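Local atomic coordinates of core protein P7 (Pseudomonas phage phi12, PDB entry 2Q82), a protein that is a structural protein of the phage core that probably helps assemble the viral polymerase complex, as its counterparts in related double-stranded RNA phages do. Residues G33-I38 with V60-D65. Residues are numbered along the deposited sequence; the frame is centred on the assembly and turned at random.
Sequences GDVPVI and VAVLGD
With chi1 at -60°, V35 holds CG1 anti to its carbonyl carbon and beside its backbone N, the branch that meets V62 of the strand 59-63. In I38, chi1 of -62° likewise places CG1 anti to the carbonyl carbon, and chi2 of 162° stretches the branch out, with CD1 at its end touching V60. Both strand valines answer with CG2, in each case the methyl anti to the carbonyl carbon. The first pair meets at 4.1 Å from V35 CG1 to V62 CG2, the branches slanting across each other. The second touch lies nearer the start of the strand, with 4.0 Å between I38 CD1 and V60 CG2; these two side chains cross at about a right angle. V60, V62, V35 and I38 all turn their CB atoms toward the opposite segment, whereas A61 and L63 alternate to the other face of the sheet. Both touches are between methyl groups, and they lay the loop 33-38 over one face of the strand. I38, V60 and V62 are buried, while V35 is exposed. Strand 59-63 runs between 42-45 and 25-30 in the five-stranded parallel sheet, and the loop belongs to the connection between those two flanking strands. V35, I38 and V62 also pack on V43, P36 rests on M29, and I38 touches M112 and L116, so the loop segment bridges the sheet and helix 112-127 through I38.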
loop_
_atom_site.group_PDB
_atom_site.type_symbol
_atom_site.label_atom_id
_atom_site.label_comp_id
_atom_site.label_asym_id
_atom_site.label_seq_id
_atom_site.Cartn_x
_atom_site.Cartn_y
_atom_site.Cartn_z
ATOM N N GLY A 33 -7.654 18.266 -10.507
ATOM C CA GLY A 33 -7.231 19.647 -10.590
ATOM C C GLY A 33 -6.073 19.897 -9.665
ATOM O O GLY A 33 -5.526 18.959 -9.099
ATOM N N ASP A 34 -5.689 21.156 -9.501
ATOM C CA ASP A 34 -4.564 21.463 -8.629
ATOM C C ASP A 34 -4.930 21.137 -7.205
ATOM O O ASP A 34 -6.065 21.312 -6.784
ATOM C CB ASP A 34 -4.196 22.938 -8.674
ATOM C CG ASP A 34 -4.051 23.457 -10.071
ATOM O OD1 ASP A 34 -3.105 23.044 -10.770
ATOM O OD2 ASP A 34 -4.899 24.285 -10.463
ATOM N N VAL A 35 -3.936 20.692 -6.450
ATOM C CA VAL A 35 -4.180 20.347 -5.065
ATOM C C VAL A 35 -4.243 21.556 -4.180
ATOM O O VAL A 35 -3.541 22.540 -4.378
ATOM C CB VAL A 35 -3.097 19.466 -4.523
ATOM C CG1 VAL A 35 -3.024 18.219 -5.304
ATOM C CG2 VAL A 35 -1.826 20.168 -4.592
ATOM N N PRO A 36 -5.064 21.494 -3.152
ATOM C CA PRO A 36 -5.264 22.566 -2.178
ATOM C C PRO A 36 -4.224 22.649 -1.130
ATOM O O PRO A 36 -3.425 21.748 -1.000
ATOM C CB PRO A 36 -6.589 22.210 -1.533
ATOM C CG PRO A 36 -6.717 20.768 -1.735
ATOM C CD PRO A 36 -6.122 20.479 -3.056
ATOM N N VAL A 37 -4.228 23.746 -0.385
ATOM C CA VAL A 37 -3.333 23.863 0.747
ATOM C C VAL A 37 -4.316 23.653 1.894
ATOM O O VAL A 37 -5.444 24.147 1.862
ATOM C CB VAL A 37 -2.684 25.247 0.890
ATOM C CG1 VAL A 37 -1.860 25.291 2.161
ATOM C CG2 VAL A 37 -1.790 25.522 -0.300
ATOM N N ILE A 38 -3.901 22.886 2.886
ATOM C CA ILE A 38 -4.761 22.599 4.013
ATOM C C ILE A 38 -3.905 22.738 5.232
ATOM O O ILE A 38 -2.905 22.050 5.391
ATOM C CB ILE A 38 -5.331 21.173 3.929
ATOM C CG1 ILE A 38 -6.192 21.051 2.673
ATOM C CG2 ILE A 38 -6.214 20.887 5.119
ATOM C CD1 ILE A 38 -6.468 19.622 2.226
ATOM N N VAL A 60 -3.110 14.344 3.583
ATOM C CA VAL A 60 -4.323 14.244 2.786
ATOM C C VAL A 60 -3.840 13.736 1.429
ATOM O O VAL A 60 -3.051 14.391 0.756
ATOM C CB VAL A 60 -5.033 15.576 2.575
ATOM C CG1 VAL A 60 -6.184 15.394 1.592
ATOM C CG2 VAL A 60 -5.565 16.085 3.902
ATOM N N ALA A 61 -4.279 12.539 1.061
ATOM C CA ALA A 61 -3.924 11.970 -0.223
ATOM C C ALA A 61 -5.053 12.371 -1.154
ATOM O O ALA A 61 -6.222 12.111 -0.871
ATOM C CB ALA A 61 -3.832 10.461 -0.138
ATOM N N VAL A 62 -4.687 13.013 -2.261
ATOM C CA VAL A 62 -5.645 13.486 -3.239
ATOM C C VAL A 62 -5.757 12.529 -4.407
ATOM O O VAL A 62 -4.773 12.244 -5.091
ATOM C CB VAL A 62 -5.245 14.864 -3.765
ATOM C CG1 VAL A 62 -6.334 15.417 -4.672
ATOM C CG2 VAL A 62 -4.991 15.799 -2.599
ATOM N N LEU A 63 -6.975 12.056 -4.629
ATOM C CA LEU A 63 -7.244 11.131 -5.700
ATOM C C LEU A 63 -8.169 11.660 -6.757
ATOM O O LEU A 63 -9.260 12.126 -6.462
ATOM C CB LEU A 63 -7.882 9.855 -5.122
ATOM C CG LEU A 63 -6.900 8.847 -4.508
ATOM C CD1 LEU A 63 -6.234 9.430 -3.360
ATOM C CD2 LEU A 63 -7.609 7.621 -4.086
ATOM N N GLY A 64 -7.716 11.605 -7.997
ATOM C CA GLY A 64 -8.554 12.021 -9.109
ATOM C C GLY A 64 -8.786 10.838 -10.034
ATOM O O GLY A 64 -8.498 9.683 -9.710
ATOM N N ASP A 65 -9.311 11.126 -11.212
ATOM C CA ASP A 65 -9.591 10.098 -12.184
ATOM C C ASP A 65 -8.432 9.198 -12.461
ATOM O O ASP A 65 -8.630 8.040 -12.779
ATOM C CB ASP A 65 -10.005 10.751 -13.477
ATOM C CG ASP A 65 -11.422 11.211 -13.434
ATOM O OD1 ASP A 65 -11.900 11.699 -12.411
ATOM O OD2 ASP A 65 -12.100 11.104 -14.446
#